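CSE3 (PDB 2Y9H) cleaves CRISPR transcripts within their repeats as an RNA-binding endoribonuclease of the Cas6/Cse3/CasE family and retains the processed crRNA. Local coordinates at residues Glu28-Leu33 against Glu46-Arg51; Thr8-Asn13 against Val63-Leu68; Arg100-Ala105 against Leu210-Pro215. One frame throughout, in Å; residues are numbered along the deposited sequence.

Contact 1 (Glu28-Leu33 against Glu46-Arg51). With nucleotides of chain B.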
loop_
_atom_site.group_PDB
_atom_site.type_symbol
_atom_site.label_atom_id
_atom_site.label_comp_id
_atom_site.label_asym_id
_atom_site.label_seq_id
_atom_site.Cartn_x
_atom_site.Cartn_y
_atom_site.Cartn_z
ATOM N N GLU A 28 6.998 -13.375 -0.362
ATOM C CA GLU A 28 8.340 -13.248 0.181
ATOM C C GLU A 28 8.500 -11.860 0.794
ATOM O O GLU A 28 8.586 -11.723 2.014
ATOM C CB GLU A 28 9.406 -13.514 -0.889
ATOM C CG GLU A 28 9.353 -14.922 -1.478
ATOM C CD GLU A 28 9.683 -16.023 -0.453
ATOM O OE1 GLU A 28 9.757 -15.717 0.756
ATOM O OE2 GLU A 28 9.867 -17.194 -0.857
ATOM N N MET A 29 8.514 -10.830 -0.046
ATOM C CA MET A 29 8.613 -9.462 0.448
ATOM C C MET A 29 7.846 -9.253 1.749
ATOM O O MET A 29 8.360 -8.657 2.694
ATOM C CB MET A 29 8.094 -8.460 -0.572
ATOM C CG MET A 29 8.143 -7.049 -0.030
ATOM S SD MET A 29 9.837 -6.472 -0.114
ATOM C CE MET A 29 9.962 -6.221 -1.896
ATOM N N HIS A 30 6.615 -9.742 1.788
ATOM C CA HIS A 30 5.815 -9.626 2.992
ATOM C C HIS A 30 6.505 -10.301 4.165
ATOM O O HIS A 30 6.541 -9.752 5.261
ATOM C CB HIS A 30 4.435 -10.240 2.776
ATOM C CG HIS A 30 3.470 -9.951 3.875
ATOM N ND1 HIS A 30 3.376 -8.717 4.475
ATOM C CD2 HIS A 30 2.548 -10.732 4.477
ATOM C CE1 HIS A 30 2.440 -8.750 5.407
ATOM N NE2 HIS A 30 1.920 -9.959 5.423
ATOM N N ARG A 31 7.057 -11.492 3.937
ATOM C CA ARG A 31 7.681 -12.235 5.024
ATOM C C ARG A 31 8.957 -11.550 5.488
ATOM O O ARG A 31 9.198 -11.428 6.685
ATOM C CB ARG A 31 7.963 -13.684 4.622
ATOM C CG ARG A 31 8.750 -14.457 5.668
ATOM C CD ARG A 31 8.514 -15.962 5.550
ATOM N NE ARG A 31 9.257 -16.562 4.445
ATOM C CZ ARG A 31 8.758 -17.455 3.596
ATOM N NH1 ARG A 31 7.501 -17.854 3.711
ATOM N NH2 ARG A 31 9.520 -17.943 2.625
ATOM N N THR A 32 9.774 -11.114 4.539
ATOM C CA THR A 32 10.964 -10.349 4.864
ATOM C C THR A 32 10.539 -9.153 5.723
ATOM O O THR A 32 10.881 -9.067 6.902
ATOM C CB THR A 32 11.717 -9.891 3.583
ATOM O OG1 THR A 32 11.864 -11.008 2.703
ATOM C CG2 THR A 32 13.122 -9.308 3.899
ATOM N N LEU A 33 9.748 -8.256 5.158
ATOM C CA LEU A 33 9.320 -7.081 5.920
ATOM C C LEU A 33 8.762 -7.440 7.294
ATOM O O LEU A 33 9.200 -6.896 8.307
ATOM C CB LEU A 33 8.329 -6.214 5.129
ATOM C CG LEU A 33 8.902 -5.670 3.810
ATOM C CD1 LEU A 33 7.861 -4.912 3.003
ATOM C CD2 LEU A 33 10.153 -4.822 4.054
ATOM N N GLU A 46 0.141 -4.505 15.421
ATOM C CA GLU A 46 0.817 -4.045 14.208
ATOM C C GLU A 46 -0.030 -4.191 12.939
ATOM O O GLU A 46 -0.651 -5.221 12.722
ATOM C CB GLU A 46 2.139 -4.813 14.051
ATOM C CG GLU A 46 3.079 -4.273 12.984
ATOM C CD GLU A 46 3.220 -2.761 13.048
ATOM O OE1 GLU A 46 2.357 -2.070 12.475
ATOM O OE2 GLU A 46 4.183 -2.262 13.674
ATOM N N ARG A 47 -0.065 -3.155 12.109
ATOM C CA ARG A 47 -0.611 -3.275 10.748
ATOM C C ARG A 47 0.462 -2.915 9.741
ATOM O O ARG A 47 0.636 -1.747 9.402
ATOM C CB ARG A 47 -1.794 -2.351 10.528
ATOM C CG ARG A 47 -2.167 -2.176 9.060
ATOM C CD ARG A 47 -2.854 -3.390 8.495
ATOM N NE ARG A 47 -1.917 -4.193 7.719
ATOM C CZ ARG A 47 -2.200 -5.387 7.201
ATOM N NH1 ARG A 47 -3.403 -5.911 7.372
ATOM N NH2 ARG A 47 -1.287 -6.045 6.494
ATOM N N LEU A 48 1.193 -3.919 9.275
ATOM C CA LEU A 48 2.230 -3.690 8.286
ATOM C C LEU A 48 1.591 -3.189 6.990
ATOM O O LEU A 48 0.551 -3.690 6.577
ATOM C CB LEU A 48 3.019 -4.980 8.049
ATOM C CG LEU A 48 4.286 -4.862 7.206
ATOM C CD1 LEU A 48 5.129 -3.690 7.672
ATOM C CD2 LEU A 48 5.084 -6.147 7.277
ATOM N N LEU A 49 2.200 -2.173 6.383
ATOM C CA LEU A 49 1.737 -1.605 5.117
ATOM C C LEU A 49 2.941 -1.207 4.304
ATOM O O LEU A 49 3.920 -0.695 4.849
ATOM C CB LEU A 49 0.881 -0.369 5.356
ATOM C CG LEU A 49 -0.507 -0.692 5.876
ATOM C CD1 LEU A 49 -1.222 0.561 6.310
ATOM C CD2 LEU A 49 -1.272 -1.407 4.796
ATOM N N TRP A 50 2.898 -1.442 3.005
ATOM C CA TRP A 50 4.046 -1.055 2.198
ATOM C C TRP A 50 3.722 -0.756 0.754
ATOM O O TRP A 50 2.747 -1.253 0.209
ATOM C CB TRP A 50 5.129 -2.134 2.254
ATOM C CG TRP A 50 4.689 -3.535 1.906
ATOM C CD1 TRP A 50 4.011 -4.417 2.713
ATOM C CD2 TRP A 50 4.937 -4.228 0.685
ATOM N NE1 TRP A 50 3.815 -5.616 2.060
ATOM C CE2 TRP A 50 4.380 -5.531 0.817
ATOM C CE3 TRP A 50 5.577 -3.883 -0.505
ATOM C CZ2 TRP A 50 4.442 -6.476 -0.198
ATOM C CZ3 TRP A 50 5.636 -4.824 -1.525
ATOM C CH2 TRP A 50 5.067 -6.104 -1.365
ATOM N N ARG A 51 4.545 0.060 0.122
ATOM C CA ARG A 51 4.374 0.245 -1.306
ATOM C C ARG A 51 5.717 0.170 -1.984
ATOM O O ARG A 51 6.720 0.646 -1.450
ATOM C CB ARG A 51 3.631 1.548 -1.635
ATOM C CG ARG A 51 3.463 1.800 -3.145
ATOM C CD ARG A 51 2.755 3.137 -3.437
ATOM N NE ARG A 51 3.549 4.282 -3.004
ATOM C CZ ARG A 51 3.251 5.072 -1.980
ATOM N NH1 ARG A 51 2.147 4.881 -1.280
ATOM N NH2 ARG A 51 4.057 6.073 -1.669
ATOM P P G B 16 -6.998 -5.555 7.353
ATOM O OP1 G B 16 -5.819 -4.804 7.880
ATOM O OP2 G B 16 -7.509 -5.227 6.010
ATOM O "O5'" G B 16 -6.736 -7.126 7.459
ATOM C "C5'" G B 16 -6.488 -7.737 8.713
ATOM C "C4'" G B 16 -6.249 -9.217 8.578
ATOM O "O4'" G B 16 -7.472 -9.883 8.179
ATOM C "C3'" G B 16 -5.237 -9.638 7.531
ATOM O "O3'" G B 16 -3.899 -9.502 7.981
ATOM C "C2'" G B 16 -5.647 -11.077 7.253
ATOM O "O2'" G B 16 -5.184 -11.938 8.283
ATOM C "C1'" G B 16 -7.169 -10.983 7.358
ATOM N N9 G B 16 -7.792 -10.761 6.047
ATOM C C8 G B 16 -8.093 -9.542 5.496
ATOM N N7 G B 16 -8.638 -9.648 4.324
ATOM C C5 G B 16 -8.687 -11.008 4.083
ATOM C C6 G B 16 -9.175 -11.714 2.957
ATOM O O6 G B 16 -9.671 -11.222 1.928
ATOM N N1 G B 16 -9.037 -13.106 3.135
ATOM C C2 G B 16 -8.499 -13.706 4.253
ATOM N N2 G B 16 -8.444 -15.044 4.268
ATOM N N3 G B 16 -8.036 -13.047 5.295
ATOM C C4 G B 16 -8.163 -11.717 5.141
ATOM P P DG B 17 -2.690 -9.392 6.932
ATOM O OP1 DG B 17 -1.426 -9.249 7.710
ATOM O OP2 DG B 17 -3.038 -8.349 5.953
ATOM O "O5'" DG B 17 -2.736 -10.779 6.171
ATOM C "C5'" DG B 17 -2.643 -11.957 6.943
ATOM C "C4'" DG B 17 -2.945 -13.173 6.123
ATOM O "O4'" DG B 17 -4.305 -13.159 5.608
ATOM C "C3'" DG B 17 -2.107 -13.334 4.901
ATOM O "O3'" DG B 17 -0.785 -13.747 5.179
ATOM C "C2'" DG B 17 -2.935 -14.328 4.085
ATOM C "C1'" DG B 17 -4.355 -13.863 4.391
ATOM N N9 DG B 17 -4.994 -13.046 3.336
ATOM C C8 DG B 17 -5.247 -11.700 3.330
ATOM N N7 DG B 17 -5.850 -11.282 2.244
ATOM C C5 DG B 17 -6.008 -12.421 1.473
ATOM C C6 DG B 17 -6.599 -12.604 0.191
ATOM O O6 DG B 17 -7.122 -11.772 -0.562
ATOM N N1 DG B 17 -6.558 -13.935 -0.204
ATOM C C2 DG B 17 -6.015 -14.953 0.538
ATOM N N2 DG B 17 -6.053 -16.166 -0.018
ATOM N N3 DG B 17 -5.466 -14.804 1.728
ATOM C C4 DG B 17 -5.499 -13.518 2.140
#

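Contact 2 (Thr8-Asn13 against Val63-Leu68)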
loop_
_atom_site.group_PDB
_atom_site.type_symbol
_atom_site.label_atom_id
_atom_site.label_comp_id
_atom_site.label_asym_id
_atom_site.label_seq_id
_atom_site.Cartn_x
_atom_site.Cartn_y
_atom_site.Cartn_z
ATOM N N THR A 8 9.565 3.838 6.927
ATOM C CA THR A 8 10.896 3.344 6.663
ATOM C C THR A 8 11.124 3.321 5.172
ATOM O O THR A 8 10.269 2.883 4.408
ATOM C CB THR A 8 11.077 1.919 7.238
ATOM O OG1 THR A 8 10.786 1.927 8.648
ATOM C CG2 THR A 8 12.504 1.407 6.987
ATOM N N LYS A 9 12.274 3.808 4.751
ATOM C CA LYS A 9 12.611 3.712 3.355
ATOM C C LYS A 9 13.706 2.673 3.148
ATOM O O LYS A 9 14.830 2.800 3.669
ATOM C CB LYS A 9 13.029 5.070 2.795
ATOM C CG LYS A 9 13.298 5.080 1.286
ATOM C CD LYS A 9 13.736 6.461 0.825
ATOM C CE LYS A 9 14.360 6.429 -0.566
ATOM N NZ LYS A 9 14.806 7.787 -0.993
ATOM N N LEU A 10 13.363 1.643 2.380
ATOM C CA LEU A 10 14.330 0.640 1.967
ATOM C C LEU A 10 14.727 0.855 0.518
ATOM O O LEU A 10 13.884 0.966 -0.358
ATOM C CB LEU A 10 13.777 -0.776 2.169
ATOM C CG LEU A 10 13.649 -1.223 3.625
ATOM C CD1 LEU A 10 12.346 -0.739 4.223
ATOM C CD2 LEU A 10 13.760 -2.741 3.732
ATOM N N VAL A 11 16.016 0.935 0.261
ATOM C CA VAL A 11 16.437 0.960 -1.113
ATOM C C VAL A 11 17.050 -0.395 -1.332
ATOM O O VAL A 11 18.084 -0.727 -0.750
ATOM C CB VAL A 11 17.437 2.081 -1.406
ATOM C CG1 VAL A 11 17.558 2.263 -2.891
ATOM C CG2 VAL A 11 16.969 3.372 -0.784
ATOM N N LEU A 12 16.392 -1.199 -2.151
ATOM C CA LEU A 12 16.812 -2.578 -2.294
ATOM C C LEU A 12 17.988 -2.735 -3.257
ATOM O O LEU A 12 18.071 -2.054 -4.274
ATOM C CB LEU A 12 15.626 -3.461 -2.690
ATOM C CG LEU A 12 14.888 -4.008 -1.464
ATOM C CD1 LEU A 12 14.344 -2.878 -0.605
ATOM C CD2 LEU A 12 13.787 -4.974 -1.868
ATOM N N ASN A 13 18.902 -3.633 -2.909
ATOM C CA ASN A 13 20.066 -3.929 -3.733
ATOM C C ASN A 13 19.719 -4.958 -4.818
ATOM O O ASN A 13 19.463 -6.113 -4.510
ATOM C CB ASN A 13 21.179 -4.450 -2.827
ATOM C CG ASN A 13 22.411 -4.877 -3.582
ATOM O OD1 ASN A 13 22.415 -4.960 -4.810
ATOM N ND2 ASN A 13 23.470 -5.172 -2.842
ATOM N N VAL A 63 11.363 0.783 -1.532
ATOM C CA VAL A 63 10.171 0.246 -0.878
ATOM C C VAL A 63 9.836 1.039 0.354
ATOM O O VAL A 63 10.607 1.086 1.308
ATOM C CB VAL A 63 10.367 -1.198 -0.388
ATOM C CG1 VAL A 63 9.191 -1.617 0.528
ATOM C CG2 VAL A 63 10.574 -2.152 -1.567
ATOM N N LEU A 64 8.659 1.637 0.343
ATOM C CA LEU A 64 8.212 2.423 1.463
ATOM C C LEU A 64 7.356 1.558 2.385
ATOM O O LEU A 64 6.520 0.757 1.942
ATOM C CB LEU A 64 7.438 3.627 0.942
ATOM C CG LEU A 64 6.930 4.626 1.971
ATOM C CD1 LEU A 64 8.022 4.908 2.984
ATOM C CD2 LEU A 64 6.463 5.923 1.298
ATOM N N VAL A 65 7.571 1.716 3.680
ATOM C CA VAL A 65 6.925 0.855 4.643
ATOM C C VAL A 65 6.455 1.659 5.810
ATOM O O VAL A 65 7.197 2.486 6.352
ATOM C CB VAL A 65 7.904 -0.188 5.208
ATOM C CG1 VAL A 65 7.178 -1.109 6.173
ATOM C CG2 VAL A 65 8.558 -0.967 4.088
ATOM N N GLN A 66 5.219 1.399 6.207
ATOM C CA GLN A 66 4.664 2.002 7.404
ATOM C C GLN A 66 4.335 0.937 8.444
ATOM O O GLN A 66 3.807 -0.125 8.114
ATOM C CB GLN A 66 3.411 2.781 7.051
ATOM C CG GLN A 66 2.581 3.250 8.232
ATOM C CD GLN A 66 1.512 4.209 7.769
ATOM O OE1 GLN A 66 0.324 4.053 8.076
ATOM N NE2 GLN A 66 1.930 5.212 7.003
ATOM N N THR A 67 4.658 1.242 9.697
ATOM C CA THR A 67 4.332 0.391 10.826
ATOM C C THR A 67 3.778 1.221 11.971
ATOM O O THR A 67 4.217 2.345 12.203
ATOM C CB THR A 67 5.581 -0.308 11.334
ATOM O OG1 THR A 67 6.629 0.658 11.502
ATOM C CG2 THR A 67 6.024 -1.348 10.338
ATOM N N LEU A 68 2.819 0.670 12.693
ATOM C CA LEU A 68 2.377 1.307 13.922
ATOM C C LEU A 68 3.484 1.338 14.991
ATOM O O LEU A 68 3.562 2.288 15.774
ATOM C CB LEU A 68 1.141 0.610 14.483
ATOM C CG LEU A 68 0.049 0.373 13.453
ATOM C CD1 LEU A 68 -1.274 0.160 14.145
ATOM C CD2 LEU A 68 -0.033 1.558 12.518
#

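Contact 3 (Arg100-Ala105 against Leu210-Pro215)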
loop_
_atom_site.group_PDB
_atom_site.type_symbol
_atom_site.label_atom_id
_atom_site.label_comp_id
_atom_site.label_asym_id
_atom_site.label_seq_id
_atom_site.Cartn_x
_atom_site.Cartn_y
_atom_site.Cartn_z
ATOM N N ARG A 100 -1.542 16.128 -0.596
ATOM C CA ARG A 100 -1.383 15.216 -1.721
ATOM C C ARG A 100 -1.347 13.765 -1.203
ATOM O O ARG A 100 -1.018 13.505 -0.045
ATOM C CB ARG A 100 -0.142 15.574 -2.543
ATOM C CG ARG A 100 -0.302 16.867 -3.349
ATOM C CD ARG A 100 0.947 17.247 -4.138
ATOM N NE ARG A 100 2.084 17.467 -3.248
ATOM C CZ ARG A 100 3.009 16.550 -2.966
ATOM N NH1 ARG A 100 2.947 15.343 -3.521
ATOM N NH2 ARG A 100 4.004 16.842 -2.137
ATOM N N PHE A 101 -1.722 12.819 -2.045
ATOM C CA PHE A 101 -1.778 11.444 -1.601
ATOM C C PHE A 101 -1.358 10.508 -2.709
ATOM O O PHE A 101 -1.478 10.820 -3.902
ATOM C CB PHE A 101 -3.183 11.076 -1.148
ATOM C CG PHE A 101 -4.129 10.848 -2.279
ATOM C CD1 PHE A 101 -4.186 9.619 -2.912
ATOM C CD2 PHE A 101 -4.954 11.867 -2.726
ATOM C CE1 PHE A 101 -5.051 9.414 -3.967
ATOM C CE2 PHE A 101 -5.824 11.674 -3.775
ATOM C CZ PHE A 101 -5.871 10.444 -4.402
ATOM N N ARG A 102 -0.860 9.351 -2.301
ATOM C CA ARG A 102 -0.540 8.295 -3.235
ATOM C C ARG A 102 -1.010 6.969 -2.630
ATOM O O ARG A 102 -0.741 6.666 -1.463
ATOM C CB ARG A 102 0.955 8.303 -3.553
ATOM C CG ARG A 102 1.458 7.099 -4.333
ATOM C CD ARG A 102 2.869 7.333 -4.816
ATOM N NE ARG A 102 2.916 8.482 -5.711
ATOM C CZ ARG A 102 3.630 8.522 -6.827
ATOM N NH1 ARG A 102 4.369 7.472 -7.181
ATOM N NH2 ARG A 102 3.602 9.610 -7.585
ATOM N N LEU A 103 -1.751 6.208 -3.428
ATOM C CA LEU A 103 -2.337 4.955 -2.984
ATOM C C LEU A 103 -2.323 3.928 -4.098
ATOM O O LEU A 103 -2.921 4.135 -5.149
ATOM C CB LEU A 103 -3.777 5.167 -2.543
ATOM C CG LEU A 103 -4.510 3.919 -2.050
ATOM C CD1 LEU A 103 -3.709 3.207 -0.931
ATOM C CD2 LEU A 103 -5.926 4.262 -1.565
ATOM N N ARG A 104 -1.622 2.823 -3.862
ATOM C CA ARG A 104 -1.736 1.650 -4.708
ATOM C C ARG A 104 -2.781 0.791 -4.037
ATOM O O ARG A 104 -2.652 0.459 -2.862
ATOM C CB ARG A 104 -0.399 0.917 -4.809
ATOM C CG ARG A 104 -0.254 0.037 -6.056
ATOM C CD ARG A 104 1.199 0.005 -6.472
ATOM N NE ARG A 104 1.641 -1.296 -6.923
ATOM C CZ ARG A 104 1.424 -1.771 -8.139
ATOM N NH1 ARG A 104 0.752 -1.049 -9.026
ATOM N NH2 ARG A 104 1.876 -2.976 -8.461
ATOM N N ALA A 105 -3.843 0.472 -4.767
ATOM C CA ALA A 105 -4.965 -0.239 -4.175
ATOM C C ALA A 105 -5.648 -1.218 -5.124
ATOM O O ALA A 105 -5.305 -1.326 -6.305
ATOM C CB ALA A 105 -5.978 0.751 -3.623
ATOM N N LEU A 210 -1.552 1.026 1.056
ATOM C CA LEU A 210 -0.837 2.062 1.792
ATOM C C LEU A 210 -1.177 3.496 1.297
ATOM O O LEU A 210 -0.707 3.947 0.251
ATOM C CB LEU A 210 0.673 1.786 1.771
ATOM C CG LEU A 210 1.553 2.969 2.181
ATOM C CD1 LEU A 210 1.257 3.455 3.604
ATOM C CD2 LEU A 210 3.013 2.613 2.025
ATOM N N LEU A 211 -2.007 4.200 2.056
ATOM C CA LEU A 211 -2.384 5.573 1.723
ATOM C C LEU A 211 -1.412 6.610 2.291
ATOM O O LEU A 211 -1.466 6.908 3.472
ATOM C CB LEU A 211 -3.788 5.866 2.269
ATOM C CG LEU A 211 -4.275 7.311 2.155
ATOM C CD1 LEU A 211 -4.433 7.721 0.704
ATOM C CD2 LEU A 211 -5.580 7.486 2.877
ATOM N N SER A 212 -0.547 7.183 1.460
ATOM C CA SER A 212 0.375 8.188 1.939
ATOM C C SER A 212 -0.103 9.617 1.673
ATOM O O SER A 212 -0.669 9.889 0.680
ATOM C CB SER A 212 1.761 7.962 1.360
ATOM O OG SER A 212 1.775 8.108 -0.016
ATOM N N VAL A 213 0.126 10.520 2.617
ATOM C CA VAL A 213 -0.316 11.899 2.457
ATOM C C VAL A 213 0.786 12.913 2.806
ATOM O O VAL A 213 1.585 12.691 3.714
ATOM C CB VAL A 213 -1.625 12.157 3.267
ATOM C CG1 VAL A 213 -2.710 11.196 2.822
ATOM C CG2 VAL A 213 -1.383 11.990 4.754
ATOM N N ALA A 214 0.840 14.016 2.059
ATOM C CA ALA A 214 1.704 15.165 2.384
ATOM C C ALA A 214 1.393 16.371 1.475
ATOM O O ALA A 214 0.906 16.196 0.348
ATOM C CB ALA A 214 3.191 14.775 2.302
ATOM N N PRO A 215 1.662 17.602 1.965
ATOM C CA PRO A 215 1.358 18.840 1.237
ATOM C C PRO A 215 2.070 18.893 -0.100
ATOM O O PRO A 215 1.482 18.434 -1.077
ATOM C CB PRO A 215 1.915 19.925 2.151
ATOM C CG PRO A 215 1.926 19.308 3.497
ATOM C CD PRO A 215 2.274 17.883 3.273
#

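Contact 1 (Glu28-Leu33 against Glu46-Arg51)
Met29, His30 and Leu33 of the helical segment meet Leu48 and Trp50, the short helix and strand axes running 127° apart in direction and 10.5 Å from each other at their closest. One face of the Trp50 indole receives both aliphatic residues. Met29 CG makes a CH-pi contact over the six-membered ring, 3.7 Å from its centroid, while its SD lies obliquely to the same ring in a Met-aromatic contact. One turn later, Leu33 reaches the five-membered ring with a single branch, CD1, which stands 3.6 Å from Trp50 CG as a second CH-pi contact. The first torsion of Trp50 (chi1 53°) sets CG between the backbone N and the carbonyl carbon, raising the ring from the strand toward the helix. Leu48 CD2 fills in beside it, packing on Leu33 CB at 3.9 Å and lying oblique to the imidazole of His30. Arg47 leaves the backbone pointing away from the helix, but its bent chain carries the guanidinium to phosphates of the bound strand, in which DG17 is a deoxynucleotide. NE and NH2 hold Leu48 O side-on, the straighter bond coming from NE at 2.8 Å. NH1 then bridges two phosphates, bonding G16 OP1 of chain B at 2.7 Å and DG17 OP2 of chain B at 2.8 Å; NH2 also donates to the latter oxygen. The His30 ring presents its edge to DG17 OP1 of chain B and lies close to Tyr27, inferred to stabilise the transition state, so this contact borders the probable active site. Around it, Met29 touches Asp22 of helix 17-24 and Leu33 touches Trp73, while strand 49-52 pairs with strand 62-67, placing helix 26-34 against the edge strand of the four-stranded antiparallel sheet.

Contact 2 (Thr8-Asn13 against Val63-Leu68)
Leu10 pairs with Val63, and Thr8 with Val65, as hydrogen-bonded pairs of two antiparallel strands, with Lys9 and Leu64 between them as a non-hydrogen-bonded pair. The bonds round Leu10 and Val63 are nearly straight: Leu10 N to Val63 O spans 3.0 Å at 170°, and Val63 N to Leu10 O spans 2.8 Å. Those between Thr8 and Val65 are more bent, with Thr8 N to Val65 O at 150°. The side chain of Leu10 begins with CB alongside the strand partner, 4.3 Å from Val63 CB and nearer still to Val63 O. Its first torsion (chi1 -71°) places CG beside the backbone N; CG leads the chain on to CD1, the methyl that makes the contact across the strands, meeting Val65 CG2 at 3.8 Å and lying just farther from Val63 O. Leu12 CD1 comes against Val63 CG2 at 4.0 Å, extending the mainly apolar face that Thr8, Leu10, Val63 and Val65 share. On the other face, Leu64 CD1 leans over the backbone to 3.3 Å from Thr8 O. These are the two central strands of the four-stranded antiparallel sheet, part of a ferredoxin-like RAMP fold: strand 81-89 flanks strand 5-12, with Val83 touching Thr8 and Leu10, while strand 49-52 flanks strand 62-67 and brings Trp50 onto Val65.

Contact 3 (Arg100-Ala105 against Leu210-Pro215)
Leu210 meets Leu103 through its backbone: Leu103 CD1 comes to 3.3 Å from Leu210 O. The side chain of Leu210 turns off toward Arg51 of strand 49-52. Leu211 packs through two groups, its CB near Leu103 CD1 and its CD1 4.0 Å from Phe101 CB. That methyl also lies obliquely to the phenyl ring, whose first torsion (chi1 76°) directs it off the strand pair toward Leu141, Val150 and Leu184. Ser212 forms a hydrogen-bonded pair with Arg102. Arg102 O accepts from Ser212 N at 3.0 Å in a nearly straight bond of 169°, and from Ser212 OG at 3.2 Å, so one carbonyl is gripped by both the backbone and the side chain of the same residue. In return, Arg102 N donates to Ser212 O. The pairing adds the C-terminal strand 212-214 to strand 98-110, whose other neighbour here is strand 172-186, in the second antiparallel sheet of a protein with the tandem RAMP-type domains expected of Cas6 enzymes. Val213 forms a non-hydrogen-bonded pair with Phe101, and its CG1 rests on Phe101 CB at 4.0 Å. Both CA atoms of this pair make CA-H...O contacts, Val213 CA to Arg100 O at 3.1 Å and Phe101 CA to Ser212 O. Ala214 forms a hydrogen-bonded pair with Arg100: Ala214 N bonds to Arg100 O at 2.9 Å, and Ala214 O accepts from Arg100 N, which approaches from well above the carbonyl plane. The guanidinium of Arg100 also passes over Ala214 O with one face. At the chain end Pro215 O is approached by the aliphatic part and guanidinium of Arg100.

How the contacts relate
Contacts 1 and 2 are buried and reach the same four-stranded sheet, contact 1 by packing a helix on its edge strand, contact 2 by joining its two central strands; Arg51 N bonds to Leu64 O between them. Contact 3 builds the other sheet and is only partly buried, with Arg100 and Pro215 exposed. Contact 2 is held by paired backbones, with aliphatic side chains packing across one face, contact 3 by similar pairing mixed with arginine and serine groups, and contact 1 by side chains alone, aromatic and apolar, beside an arginine grip on phosphates. Arg51 joins the sheets: its NH1 packs against Leu210 O and Arg102 O, while Leu210 also reaches Leu64 and Trp50.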